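Local structure of putative metal-dependent phosphoesterase (3O0F) at residues A[70-76]-A[87-92]; A[15-20]-A[257-263]; A[50-54]-A[103-107]; A[76-80]-A[182-188]. The protein hydrolyses phosphoesters at a trinuclear centre of two irons and one zinc in a PHP fold, binds AMP beside it, and may act as a 5'-3' exonuclease. The contacts are given in a common frame with arbitrary orientation. Where two conformers were deposited one is given. Numbering follows the deposited sequence.

Overall arrangement
From the N terminus, strand 15-19 and the turn after it carry the iron ligands H18 and H20; contact 2 brings this strand against strand 255-258, the other outermost strand of the sheet, and the loop that follows it, a closure spanning 236 residues that encloses the other three contacts. The loop after strand 44-47 then packs on helix 97-124 in contact 3, and between those two segments the hairpin 70-80/83-90 forms contact 1. Strand 70-80 runs on into contact 4, meeting the start of helix 185-194. Contact 4 shares I76 with contact 1, and its segments alternate with those of contacts 1 and 3. Contacts 1 and 2 meet at one iron, contacts 2 and 3 at the zinc.

Contact 1: residues A[70-76]-A[87-92]; sequences LLLGTEI and MLAFQY. With FE (Fe (III) ion), chain D; FE (Fe (III) ion), chain E.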
loop_
_atom_site.group_PDB
_atom_site.type_symbol
_atom_site.label_atom_id
_atom_site.label_comp_id
_atom_site.label_asym_id
_atom_site.label_seq_id
_atom_site.Cartn_x
_atom_site.Cartn_y
_atom_site.Cartn_z
ATOM N N LEU A 70 0.632 -15.821 -6.833
ATOM C CA LEU A 70 0.990 -14.440 -6.525
ATOM C C LEU A 70 0.208 -13.443 -7.368
ATOM O O LEU A 70 0.101 -13.613 -8.578
ATOM C CB LEU A 70 2.453 -14.276 -6.839
ATOM C CG LEU A 70 3.056 -12.894 -6.688
ATOM C CD1 LEU A 70 3.131 -12.600 -5.195
ATOM C CD2 LEU A 70 4.421 -12.863 -7.316
ATOM N N LEU A 71 -0.292 -12.371 -6.752
ATOM C CA LEU A 71 -0.808 -11.214 -7.488
ATOM C C LEU A 71 0.234 -10.102 -7.447
ATOM O O LEU A 71 0.875 -9.852 -6.401
ATOM C CB LEU A 71 -2.161 -10.785 -6.852
ATOM C CG LEU A 71 -3.417 -10.296 -7.531
ATOM C CD1 LEU A 71 -3.890 -11.279 -8.589
ATOM C CD2 LEU A 71 -4.515 -10.036 -6.442
ATOM N N LEU A 72 0.471 -9.468 -8.589
ATOM C CA LEU A 72 1.426 -8.388 -8.683
ATOM C C LEU A 72 0.701 -7.053 -8.502
ATOM O O LEU A 72 -0.230 -6.742 -9.239
ATOM C CB LEU A 72 2.215 -8.417 -9.997
ATOM C CG LEU A 72 3.203 -9.617 -10.107
ATOM C CD1 LEU A 72 3.810 -9.784 -11.493
ATOM C CD2 LEU A 72 4.296 -9.568 -9.006
ATOM N N GLY A 73 1.118 -6.281 -7.495
ATOM C CA GLY A 73 0.401 -5.075 -7.150
ATOM C C GLY A 73 1.267 -3.936 -6.655
ATOM O O GLY A 73 2.476 -4.058 -6.480
ATOM N N THR A 74 0.627 -2.801 -6.452
ATOM C CA THR A 74 1.322 -1.578 -6.013
ATOM C C THR A 74 0.318 -0.769 -5.207
ATOM O O THR A 74 -0.853 -0.711 -5.574
ATOM C CB THR A 74 1.760 -0.727 -7.197
ATOM O OG1 THR A 74 2.738 -1.410 -7.968
ATOM C CG2 THR A 74 2.336 0.634 -6.714
ATOM N N GLU A 75 0.739 -0.130 -4.121
ATOM C CA GLU A 75 -0.152 0.785 -3.408
ATOM C C GLU A 75 0.247 2.203 -3.824
ATOM O O GLU A 75 1.366 2.658 -3.601
ATOM C CB GLU A 75 -0.070 0.606 -1.881
ATOM C CG GLU A 75 -0.990 1.559 -1.197
ATOM C CD GLU A 75 -1.209 1.279 0.291
ATOM O OE1 GLU A 75 -0.487 0.492 0.832
ATOM O OE2 GLU A 75 -2.188 1.799 0.871
ATOM N N ILE A 76 -0.674 2.885 -4.478
ATOM C CA ILE A 76 -0.368 4.165 -5.081
ATOM C C ILE A 76 -0.864 5.266 -4.156
ATOM O O ILE A 76 -2.057 5.305 -3.787
ATOM C CB ILE A 76 -1.036 4.322 -6.467
ATOM C CG1 ILE A 76 -0.654 3.139 -7.361
ATOM C CG2 ILE A 76 -0.636 5.680 -7.118
ATOM C CD1 ILE A 76 -1.349 3.119 -8.716
HETATM N N MSE A 87 -4.514 3.804 -3.207
HETATM C CA MSE A 87 -5.145 2.990 -4.235
HETATM C C MSE A 87 -4.288 1.755 -4.445
HETATM O O MSE A 87 -3.111 1.873 -4.742
HETATM C CB MSE A 87 -5.160 3.737 -5.551
HETATM C CG MSE A 87 -5.769 5.145 -5.434
HETATM SE SE MSE A 87 -7.676 5.208 -5.711
HETATM C CE MSE A 87 -8.236 3.358 -5.622
ATOM N N LEU A 88 -4.897 0.587 -4.384
ATOM C CA LEU A 88 -4.225 -0.662 -4.697
ATOM C C LEU A 88 -4.463 -0.937 -6.195
ATOM O O LEU A 88 -5.609 -0.867 -6.663
ATOM C CB LEU A 88 -4.828 -1.778 -3.840
ATOM C CG LEU A 88 -4.588 -1.748 -2.333
ATOM C CD1 LEU A 88 -5.489 -2.769 -1.663
ATOM C CD2 LEU A 88 -3.139 -2.005 -1.937
ATOM N N ALA A 89 -3.378 -1.225 -6.913
ATOM C CA ALA A 89 -3.376 -1.443 -8.363
ATOM C C ALA A 89 -2.790 -2.798 -8.616
ATOM O O ALA A 89 -1.679 -3.075 -8.185
ATOM C CB ALA A 89 -2.536 -0.406 -9.059
ATOM N N PHE A 90 -3.551 -3.670 -9.253
ATOM C CA PHE A 90 -3.070 -5.029 -9.477
ATOM C C PHE A 90 -3.049 -5.366 -10.975
ATOM O O PHE A 90 -3.921 -4.919 -11.748
ATOM C CB PHE A 90 -3.988 -6.042 -8.801
ATOM C CG PHE A 90 -4.047 -5.902 -7.309
ATOM C CD1 PHE A 90 -2.991 -6.351 -6.520
ATOM C CD2 PHE A 90 -5.140 -5.316 -6.710
ATOM C CE1 PHE A 90 -3.029 -6.180 -5.123
ATOM C CE2 PHE A 90 -5.215 -5.191 -5.320
ATOM C CZ PHE A 90 -4.150 -5.614 -4.542
ATOM N N GLN A 91 -2.098 -6.218 -11.325
ATOM C CA GLN A 91 -2.059 -6.882 -12.637
ATOM C C GLN A 91 -2.134 -5.916 -13.799
ATOM O O GLN A 91 -2.957 -6.066 -14.709
ATOM C CB GLN A 91 -3.159 -7.960 -12.716
ATOM C CG GLN A 91 -2.967 -9.083 -11.642
ATOM C CD GLN A 91 -1.737 -9.949 -11.891
ATOM O OE1 GLN A 91 -0.846 -10.039 -11.043
ATOM N NE2 GLN A 91 -1.693 -10.610 -13.059
ATOM N N TYR A 92 -1.269 -4.915 -13.768
ATOM C CA TYR A 92 -1.161 -3.936 -14.862
ATOM C C TYR A 92 0.184 -4.096 -15.548
ATOM O O TYR A 92 1.100 -4.712 -14.993
ATOM C CB TYR A 92 -1.346 -2.519 -14.343
ATOM C CG TYR A 92 -0.347 -2.107 -13.328
ATOM C CD1 TYR A 92 0.845 -1.524 -13.701
ATOM C CD2 TYR A 92 -0.594 -2.298 -11.978
ATOM C CE1 TYR A 92 1.766 -1.130 -12.768
ATOM C CE2 TYR A 92 0.329 -1.925 -11.020
ATOM C CZ TYR A 92 1.495 -1.334 -11.412
ATOM O OH TYR A 92 2.403 -0.968 -10.463
HETATM FE FE FE D . -2.299 2.494 2.904
HETATM FE FE FE E . -0.689 -0.561 2.702
HETATM O O HOH W 1 0.872 -12.175 -10.845
HETATM O O HOH W 2 -2.273 0.563 3.453
#
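Backbone hydrogen bonds define the pairing. T74 and A89 form one antiparallel hydrogen-bonded pair (N to O 2.9 Å both ways), and I76 and M87 the next (I76 N to M87 O 2.7 Å, M87 N to I76 O 2.9 Å); the strand axes run at 158°, 4.6 Å apart at closest. Beyond F90 the backbone turns at Q91, whose N still reaches L72 O (2.8 Å) while its OE1 accepts from L72 N (2.8 Å). This is the beta hairpin 70-80/83-90 of the mixed central sheet in the PHP fold. Among side chains, Y92 OH donates to T74 OG1 at 2.6 Å. Apolar contacts join I76 CD1 to A89 CB (3.7 Å) and L71 CD2 to one face of the F90 ring (4.0 Å to CD1). G73 brings its CA within 3.7 Å of F90 CD1, where a CB would clash. Metal coordination comes from E75: OE1 binds one iron at 2.2 Å and OE2 the other at 2.1 Å, a bridge shared with water 2.

Contact 2: residues A[15-20]-A[257-263]; sequences WDIHCH and TGGSDWH. With FE (Fe (III) ion), chain E; ZN (zinc ion), chain C; EDO (1,2-ethanediol), chain G.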
loop_
_atom_site.group_PDB
_atom_site.type_symbol
_atom_site.label_atom_id
_atom_site.label_comp_id
_atom_site.label_asym_id
_atom_site.label_seq_id
_atom_site.Cartn_x
_atom_site.Cartn_y
_atom_site.Cartn_z
ATOM N N TRP A 15 -6.768 -15.057 -0.030
ATOM C CA TRP A 15 -5.500 -14.461 -0.384
ATOM C C TRP A 15 -5.307 -13.213 0.468
ATOM O O TRP A 15 -6.261 -12.474 0.659
ATOM C CB TRP A 15 -5.542 -14.020 -1.844
ATOM C CG TRP A 15 -5.585 -15.084 -2.859
ATOM C CD1 TRP A 15 -6.480 -16.131 -2.966
ATOM C CD2 TRP A 15 -4.738 -15.164 -4.002
ATOM N NE1 TRP A 15 -6.199 -16.865 -4.110
ATOM C CE2 TRP A 15 -5.122 -16.306 -4.741
ATOM C CE3 TRP A 15 -3.669 -14.385 -4.462
ATOM C CZ2 TRP A 15 -4.493 -16.668 -5.925
ATOM C CZ3 TRP A 15 -3.041 -14.750 -5.632
ATOM C CH2 TRP A 15 -3.439 -15.875 -6.342
ATOM N N ASP A 16 -4.079 -12.923 0.893
ATOM C CA ASP A 16 -3.792 -11.632 1.507
ATOM C C ASP A 16 -3.196 -10.730 0.411
ATOM O O ASP A 16 -2.045 -10.932 -0.000
ATOM C CB ASP A 16 -2.807 -11.792 2.668
ATOM C CG ASP A 16 -2.571 -10.488 3.424
ATOM O OD1 ASP A 16 -2.987 -9.433 2.948
ATOM O OD2 ASP A 16 -2.007 -10.513 4.530
ATOM N N ILE A 17 -3.964 -9.757 -0.084
ATOM C CA ILE A 17 -3.491 -9.007 -1.264
ATOM C C ILE A 17 -2.910 -7.623 -0.948
ATOM O O ILE A 17 -2.752 -6.791 -1.829
ATOM C CB ILE A 17 -4.559 -8.940 -2.396
ATOM C CG1 ILE A 17 -5.713 -8.021 -2.042
ATOM C CG2 ILE A 17 -5.048 -10.332 -2.747
ATOM C CD1 ILE A 17 -6.713 -7.913 -3.152
ATOM N N HIS A 18 -2.606 -7.385 0.327
ATOM C CA HIS A 18 -2.098 -6.094 0.779
ATOM C C HIS A 18 -0.871 -6.273 1.699
ATOM O O HIS A 18 -1.005 -6.231 2.923
ATOM C CB HIS A 18 -3.214 -5.390 1.521
ATOM C CG HIS A 18 -3.011 -3.922 1.684
ATOM N ND1 HIS A 18 -4.061 -3.054 1.946
ATOM C CD2 HIS A 18 -1.882 -3.169 1.666
ATOM C CE1 HIS A 18 -3.579 -1.825 2.045
ATOM N NE2 HIS A 18 -2.265 -1.872 1.881
ATOM N N CYS A 19 0.303 -6.478 1.108
ATOM C CA CYS A 19 1.527 -6.813 1.863
ATOM C C CYS A 19 2.692 -5.967 1.338
ATOM O O CYS A 19 2.855 -5.831 0.120
ATOM C CB CYS A 19 1.872 -8.290 1.742
ATOM S SG CYS A 19 0.523 -9.405 2.151
ATOM N N HIS A 20 3.448 -5.365 2.269
ATOM C CA HIS A 20 4.597 -4.512 1.980
ATOM C C HIS A 20 5.926 -5.191 2.345
ATOM O O HIS A 20 5.975 -5.997 3.273
ATOM C CB HIS A 20 4.454 -3.210 2.761
ATOM C CG HIS A 20 3.260 -2.412 2.365
ATOM N ND1 HIS A 20 3.321 -1.382 1.472
ATOM C CD2 HIS A 20 1.958 -2.513 2.731
ATOM C CE1 HIS A 20 2.114 -0.881 1.290
ATOM N NE2 HIS A 20 1.269 -1.558 2.030
ATOM N N THR A 257 -12.490 -6.522 -1.353
ATOM C CA THR A 257 -11.213 -7.114 -0.993
ATOM C C THR A 257 -10.911 -6.988 0.510
ATOM O O THR A 257 -11.617 -6.316 1.268
ATOM C CB THR A 257 -10.050 -6.535 -1.856
ATOM O OG1 THR A 257 -9.685 -5.207 -1.430
ATOM C CG2 THR A 257 -10.414 -6.509 -3.351
ATOM N N GLY A 258 -9.908 -7.744 0.930
ATOM C CA GLY A 258 -9.375 -7.694 2.263
ATOM C C GLY A 258 -7.867 -7.955 2.187
ATOM O O GLY A 258 -7.352 -8.582 1.249
ATOM N N GLY A 259 -7.151 -7.470 3.185
ATOM C CA GLY A 259 -5.733 -7.704 3.281
ATOM C C GLY A 259 -5.233 -7.252 4.639
ATOM O O GLY A 259 -5.941 -6.561 5.354
ATOM N N SER A 260 -4.009 -7.637 4.982
ATOM C CA SER A 260 -3.462 -7.392 6.315
ATOM C C SER A 260 -2.795 -6.040 6.451
ATOM O O SER A 260 -2.743 -5.514 7.549
ATOM C CB SER A 260 -2.443 -8.445 6.670
ATOM O OG SER A 260 -1.368 -8.435 5.742
ATOM N N ASP A 261 -2.301 -5.470 5.350
ATOM C CA ASP A 261 -1.379 -4.351 5.412
ATOM C C ASP A 261 -0.131 -4.746 6.222
ATOM O O ASP A 261 0.408 -3.951 6.962
ATOM C CB ASP A 261 -2.041 -3.143 6.062
ATOM C CG ASP A 261 -1.812 -1.893 5.299
ATOM O OD1 ASP A 261 -0.782 -1.823 4.603
ATOM O OD2 ASP A 261 -2.679 -1.014 5.362
ATOM N N TRP A 262 0.310 -5.992 6.064
ATOM C CA TRP A 262 1.514 -6.447 6.687
ATOM C C TRP A 262 2.708 -5.631 6.242
ATOM O O TRP A 262 2.894 -5.351 5.047
ATOM C CB TRP A 262 1.724 -7.901 6.306
ATOM C CG TRP A 262 2.891 -8.632 6.855
ATOM C CD1 TRP A 262 2.993 -9.195 8.076
ATOM C CD2 TRP A 262 4.055 -9.030 6.121
ATOM N NE1 TRP A 262 4.179 -9.894 8.178
ATOM C CE2 TRP A 262 4.818 -9.850 6.966
ATOM C CE3 TRP A 262 4.517 -8.781 4.815
ATOM C CZ2 TRP A 262 6.035 -10.368 6.580
ATOM C CZ3 TRP A 262 5.721 -9.328 4.415
ATOM C CH2 TRP A 262 6.470 -10.116 5.306
ATOM N N HIS A 263 3.520 -5.276 7.225
ATOM C CA HIS A 263 4.796 -4.631 7.003
ATOM C C HIS A 263 5.870 -5.376 7.796
ATOM O O HIS A 263 6.890 -4.795 8.177
ATOM C CB HIS A 263 4.731 -3.181 7.500
ATOM C CG HIS A 263 3.895 -2.259 6.666
ATOM N ND1 HIS A 263 2.531 -2.376 6.524
ATOM C CD2 HIS A 263 4.242 -1.148 5.978
ATOM C CE1 HIS A 263 2.077 -1.394 5.773
ATOM N NE2 HIS A 263 3.098 -0.634 5.431
HETATM FE FE FE E . -0.689 -0.561 2.702
HETATM ZN ZN ZN C . 3.263 0.874 4.006
HETATM C C1 EDO G . 3.443 -12.759 10.184
HETATM O O1 EDO G . 2.723 -11.528 10.527
HETATM C C2 EDO G . 4.898 -12.793 10.654
HETATM O O2 EDO G . 5.773 -11.976 9.828
HETATM O O HOH W 2 -2.273 0.563 3.453
#
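Iron coordination is the strongest link here: H18 NE2 (2.2 Å), H20 NE2 (2.3 Å) and D261 OD1 (2.3 Å) bind one Fe(III). H18 and H20 form the H-x-H motif at the end of the first strand, characteristic of PHP phosphoesterases, and E75 and water 2 also bind this iron. The contact joins the outermost strands of the sheet, 15-19 and 255-258. D16 binds the residue before D261, OD1 taking S260 N at 2.9 Å and OD2 S260 OG at a very short 2.5 Å. In the single C19-W262 bridge, H20 N donates to W262 O at 2.8 Å; H18 O receives only weak bonds from D261 N (2.9 Å) and W262 N (3.4 Å). E231 holds H18 ND1 and H234 pairs with D261 OD2. The H20 and H263 rings form an offset stack, centroids 4.2 Å apart and planes at 18°, setting iron ligand H20 against zinc ligand H263. G259 CA lies 3.8 Å from H18 CB, and I17 CD1 3.8 Å from T257 CB.

Contact 3: residues A[50-54]-A[103-107]; sequences HDTTA and FANTR. With ZN (zinc ion), chain C.
Segment 50-54 is irregular, whereas 103-107 is regular helix (phi/psi near -65/-40, R107 N to F103 O 2.8 Å). D51 adopts a left-handed conformation (53/39), followed by extended T52 (-163/157) and T53 at -118/19. The backbones come closest at D51 and F103, CA atoms 5.2 Å apart. T52 OG1 (chi1 t) accepts from A54 N at 2.9 Å, an ST turn just before helix 56-66. The loop, which follows strand 44-47, is seated on helix 97-124 at the C-terminal edge of the parallel strands, where a TIM-barrel-like PHP fold gathers its metal ligands: H50 NE2 binds zinc at 2.1 Å, although H50 does not touch residues 103-107. R107 (chi1 m, chi2 t, chi3 m, chi4 -85°) swings its guanidinium back so that NH1 donates to D51 O at 2.7 Å, edge-on. F103 (m, chi2 -21°) turns one ring face to the D51-T52 peptide, with CD2 4.2 Å from T52 N and CB 3.5 Å from D51 O. D51 (m, chi2 -57°) brings OD2 to 3.6 Å from T106 CG2; that carboxylate also bonds T77 OG1 and forms a salt bridge with the AMP-binding R110. Water 3 links D51 OD1 (2.9 Å) to T106 OG1 (m, 2.7 Å).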
loop_
_atom_site.group_PDB
_atom_site.type_symbol
_atom_site.label_atom_id
_atom_site.label_comp_id
_atom_site.label_asym_id
_atom_site.label_seq_id
_atom_site.Cartn_x
_atom_site.Cartn_y
_atom_site.Cartn_z
ATOM N N HIS A 50 4.530 0.566 -1.928
ATOM C CA HIS A 50 4.169 1.958 -2.228
ATOM C C HIS A 50 4.879 2.446 -3.493
ATOM O O HIS A 50 6.094 2.362 -3.575
ATOM C CB HIS A 50 4.594 2.858 -1.071
ATOM C CG HIS A 50 3.876 2.574 0.195
ATOM N ND1 HIS A 50 2.613 3.065 0.447
ATOM C CD2 HIS A 50 4.228 1.848 1.285
ATOM C CE1 HIS A 50 2.212 2.638 1.628
ATOM N NE2 HIS A 50 3.181 1.924 2.163
ATOM N N ASP A 51 4.101 2.905 -4.475
ATOM C CA ASP A 51 4.596 3.668 -5.653
ATOM C C ASP A 51 5.753 3.009 -6.447
ATOM O O ASP A 51 6.693 3.676 -6.862
ATOM C CB ASP A 51 4.961 5.078 -5.189
ATOM C CG ASP A 51 3.826 5.738 -4.436
ATOM O OD1 ASP A 51 2.732 5.843 -5.032
ATOM O OD2 ASP A 51 4.000 6.140 -3.255
ATOM N N THR A 52 5.686 1.686 -6.599
ATOM C CA THR A 52 6.764 0.922 -7.215
ATOM C C THR A 52 6.325 -0.476 -7.662
ATOM O O THR A 52 5.373 -1.065 -7.113
ATOM C CB THR A 52 7.966 0.758 -6.232
ATOM O OG1 THR A 52 9.117 0.257 -6.935
ATOM C CG2 THR A 52 7.598 -0.194 -5.042
ATOM N N THR A 53 7.077 -1.011 -8.629
ATOM C CA THR A 53 7.048 -2.447 -8.978
ATOM C C THR A 53 8.408 -3.093 -8.749
ATOM O O THR A 53 8.693 -4.168 -9.284
ATOM C CB THR A 53 6.689 -2.620 -10.476
ATOM O OG1 THR A 53 7.684 -1.946 -11.275
ATOM C CG2 THR A 53 5.337 -2.016 -10.746
ATOM N N ALA A 54 9.265 -2.467 -7.942
ATOM C CA ALA A 54 10.683 -2.907 -7.863
ATOM C C ALA A 54 10.863 -4.330 -7.307
ATOM O O ALA A 54 11.820 -5.033 -7.663
ATOM C CB ALA A 54 11.535 -1.869 -7.063
ATOM N N PHE A 103 4.888 7.026 -11.085
ATOM C CA PHE A 103 5.663 6.484 -9.942
ATOM C C PHE A 103 7.016 7.153 -9.741
ATOM O O PHE A 103 7.404 7.406 -8.600
ATOM C CB PHE A 103 5.896 4.993 -10.026
ATOM C CG PHE A 103 4.642 4.152 -10.025
ATOM C CD1 PHE A 103 3.442 4.627 -9.547
ATOM C CD2 PHE A 103 4.706 2.844 -10.464
ATOM C CE1 PHE A 103 2.315 3.832 -9.551
ATOM C CE2 PHE A 103 3.595 2.046 -10.469
ATOM C CZ PHE A 103 2.400 2.531 -10.000
ATOM N N ALA A 104 7.747 7.411 -10.819
ATOM C CA ALA A 104 9.071 8.018 -10.710
ATOM C C ALA A 104 8.904 9.401 -10.093
ATOM O O ALA A 104 9.685 9.784 -9.221
ATOM C CB ALA A 104 9.795 8.119 -12.091
ATOM N N ASN A 105 7.880 10.132 -10.523
ATOM C CA ASN A 105 7.615 11.448 -9.984
ATOM C C ASN A 105 7.248 11.363 -8.517
ATOM O O ASN A 105 7.682 12.200 -7.726
ATOM C CB ASN A 105 6.475 12.158 -10.714
ATOM C CG ASN A 105 6.792 12.460 -12.172
ATOM O OD1 ASN A 105 7.942 12.447 -12.573
ATOM N ND2 ASN A 105 5.763 12.720 -12.971
ATOM N N THR A 106 6.434 10.386 -8.137
ATOM C CA THR A 106 6.038 10.291 -6.713
ATOM C C THR A 106 7.230 9.905 -5.851
ATOM O O THR A 106 7.386 10.420 -4.752
ATOM C CB THR A 106 4.915 9.303 -6.461
ATOM O OG1 THR A 106 3.742 9.752 -7.152
ATOM C CG2 THR A 106 4.621 9.199 -4.954
ATOM N N ARG A 107 8.076 9.015 -6.356
ATOM C CA ARG A 107 9.255 8.608 -5.597
ATOM C C ARG A 107 10.232 9.777 -5.431
ATOM O O ARG A 107 10.779 9.941 -4.343
ATOM C CB ARG A 107 9.938 7.368 -6.198
ATOM C CG ARG A 107 9.077 6.075 -6.156
ATOM C CD ARG A 107 9.949 4.851 -6.342
ATOM N NE ARG A 107 10.475 4.833 -7.703
ATOM C CZ ARG A 107 9.860 4.348 -8.777
ATOM N NH1 ARG A 107 8.662 3.734 -8.710
ATOM N NH2 ARG A 107 10.470 4.456 -9.940
HETATM ZN ZN ZN C . 3.263 0.874 4.006
HETATM O O HOH W 3 1.726 8.088 -6.489
#

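Contact 4: residues A[76-80]-A[182-188]; sequences ITAVD and SPSTHEV
Here the end of strand 70-80, in the hairpin of the PHP sheet, pairs with the chain leading into helix 185-194, capped at S184. Residues 76-80 are extended, 182-184 too (psi 150 to 161°), and helix begins at T185. A single beta bridge joins V79 to S184, CA atoms 4.9 Å apart: V79 N donates to P183 O at 3.0 Å and T185 N to V79 O at 3.1 Å. S184 is the N-cap; with chi1 p, its OG accepts from E187 N at 3.1 Å. T77 CG2 lies 3.5 Å from S182 OG, which bonds T180 O. T77 OG1 serves D51 and R110, so the strand also reaches the AMP-binding side. V188 (t) packs CG2 against I76 CG2 (3.7 Å; I76 chi1 m) and A78 CB (3.9 Å). Water 4 joins D80 OD1 (2.6 Å) to H186 NE2 (2.7 Å), whose ring bonds D225 through ND1. With D80 in t and T185 in p, T185 OG1 donates to D80 OD2 at 2.8 Å.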
loop_
_atom_site.group_PDB
_atom_site.type_symbol
_atom_site.label_atom_id
_atom_site.label_comp_id
_atom_site.label_asym_id
_atom_site.label_seq_id
_atom_site.Cartn_x
_atom_site.Cartn_y
_atom_site.Cartn_z
ATOM N N ILE A 76 -0.674 2.885 -4.478
ATOM C CA ILE A 76 -0.368 4.165 -5.081
ATOM C C ILE A 76 -0.864 5.266 -4.156
ATOM O O ILE A 76 -2.057 5.305 -3.787
ATOM C CB ILE A 76 -1.036 4.322 -6.467
ATOM C CG1 ILE A 76 -0.654 3.139 -7.361
ATOM C CG2 ILE A 76 -0.636 5.680 -7.118
ATOM C CD1 ILE A 76 -1.349 3.119 -8.716
ATOM N N THR A 77 0.047 6.181 -3.848
ATOM C CA THR A 77 -0.267 7.352 -3.031
ATOM C C THR A 77 -1.048 8.373 -3.870
ATOM O O THR A 77 -0.619 8.734 -4.958
ATOM C CB THR A 77 1.081 8.015 -2.545
ATOM O OG1 THR A 77 1.970 7.012 -2.046
ATOM C CG2 THR A 77 0.868 9.071 -1.441
ATOM N N ALA A 78 -2.184 8.832 -3.374
ATOM C CA ALA A 78 -3.028 9.713 -4.114
ATOM C C ALA A 78 -3.773 10.674 -3.172
ATOM O O ALA A 78 -3.700 10.537 -1.950
ATOM C CB ALA A 78 -4.012 8.906 -5.014
ATOM N N VAL A 79 -4.446 11.657 -3.759
ATOM C CA VAL A 79 -5.241 12.620 -3.003
ATOM C C VAL A 79 -6.540 12.933 -3.725
ATOM O O VAL A 79 -6.574 12.987 -4.952
ATOM C CB VAL A 79 -4.463 13.957 -2.744
ATOM C CG1 VAL A 79 -3.938 14.555 -4.051
ATOM C CG2 VAL A 79 -5.366 14.958 -2.043
ATOM N N ASP A 80 -7.603 13.161 -2.956
ATOM C CA ASP A 80 -8.895 13.575 -3.494
ATOM C C ASP A 80 -9.497 14.759 -2.704
ATOM O O ASP A 80 -9.945 14.614 -1.559
ATOM C CB ASP A 80 -9.843 12.380 -3.505
ATOM C CG ASP A 80 -11.023 12.593 -4.414
ATOM O OD1 ASP A 80 -11.532 13.735 -4.427
ATOM O OD2 ASP A 80 -11.466 11.621 -5.074
ATOM N N SER A 182 1.113 14.667 -4.446
ATOM C CA SER A 182 0.548 13.400 -4.895
ATOM C C SER A 182 -0.356 13.581 -6.082
ATOM O O SER A 182 -1.037 14.603 -6.176
ATOM C CB SER A 182 -0.312 12.802 -3.788
ATOM O OG SER A 182 0.514 12.354 -2.737
ATOM N N PRO A 183 -0.446 12.553 -6.942
ATOM C CA PRO A 183 -1.419 12.681 -8.034
ATOM C C PRO A 183 -2.865 12.572 -7.511
ATOM O O PRO A 183 -3.097 12.056 -6.398
ATOM C CB PRO A 183 -1.075 11.506 -8.954
ATOM C CG PRO A 183 -0.438 10.483 -8.054
ATOM C CD PRO A 183 0.330 11.303 -7.027
ATOM N N SER A 184 -3.824 13.036 -8.290
ATOM C CA SER A 184 -5.216 12.870 -7.908
ATOM C C SER A 184 -5.670 11.423 -8.138
ATOM O O SER A 184 -5.090 10.680 -8.943
ATOM C CB SER A 184 -6.112 13.794 -8.704
ATOM O OG SER A 184 -6.160 13.322 -10.044
ATOM N N THR A 185 -6.708 11.036 -7.412
ATOM C CA THR A 185 -7.355 9.737 -7.609
ATOM C C THR A 185 -7.867 9.584 -9.048
ATOM O O THR A 185 -7.760 8.507 -9.591
ATOM C CB THR A 185 -8.510 9.514 -6.638
ATOM O OG1 THR A 185 -9.425 10.611 -6.715
ATOM C CG2 THR A 185 -7.976 9.377 -5.196
ATOM N N HIS A 186 -8.356 10.654 -9.666
ATOM C CA HIS A 186 -8.827 10.562 -11.055
ATOM C C HIS A 186 -7.683 10.245 -12.025
ATOM O O HIS A 186 -7.862 9.477 -12.974
ATOM C CB HIS A 186 -9.527 11.850 -11.483
ATOM C CG HIS A 186 -10.471 12.385 -10.450
ATOM N ND1 HIS A 186 -11.515 11.639 -9.942
ATOM C CD2 HIS A 186 -10.524 13.587 -9.827
ATOM C CE1 HIS A 186 -12.167 12.358 -9.042
ATOM N NE2 HIS A 186 -11.583 13.542 -8.952
ATOM N N GLU A 187 -6.518 10.831 -11.776
ATOM C CA GLU A 187 -5.351 10.552 -12.580
ATOM C C GLU A 187 -4.855 9.145 -12.335
ATOM O O GLU A 187 -4.545 8.438 -13.292
ATOM C CB GLU A 187 -4.177 11.510 -12.332
ATOM C CG GLU A 187 -3.046 11.125 -13.295
ATOM C CD GLU A 187 -1.771 11.919 -13.210
ATOM O OE1 GLU A 187 -1.590 12.700 -12.245
ATOM O OE2 GLU A 187 -0.951 11.734 -14.149
ATOM N N VAL A 188 -4.762 8.737 -11.082
ATOM C CA VAL A 188 -4.326 7.356 -10.748
ATOM C C VAL A 188 -5.242 6.307 -11.378
ATOM O O VAL A 188 -4.772 5.350 -12.023
ATOM C CB VAL A 188 -4.203 7.175 -9.230
ATOM C CG1 VAL A 188 -4.084 5.657 -8.844
ATOM C CG2 VAL A 188 -2.977 8.001 -8.708
HETATM O O HOH W 4 -12.062 14.918 -6.730
#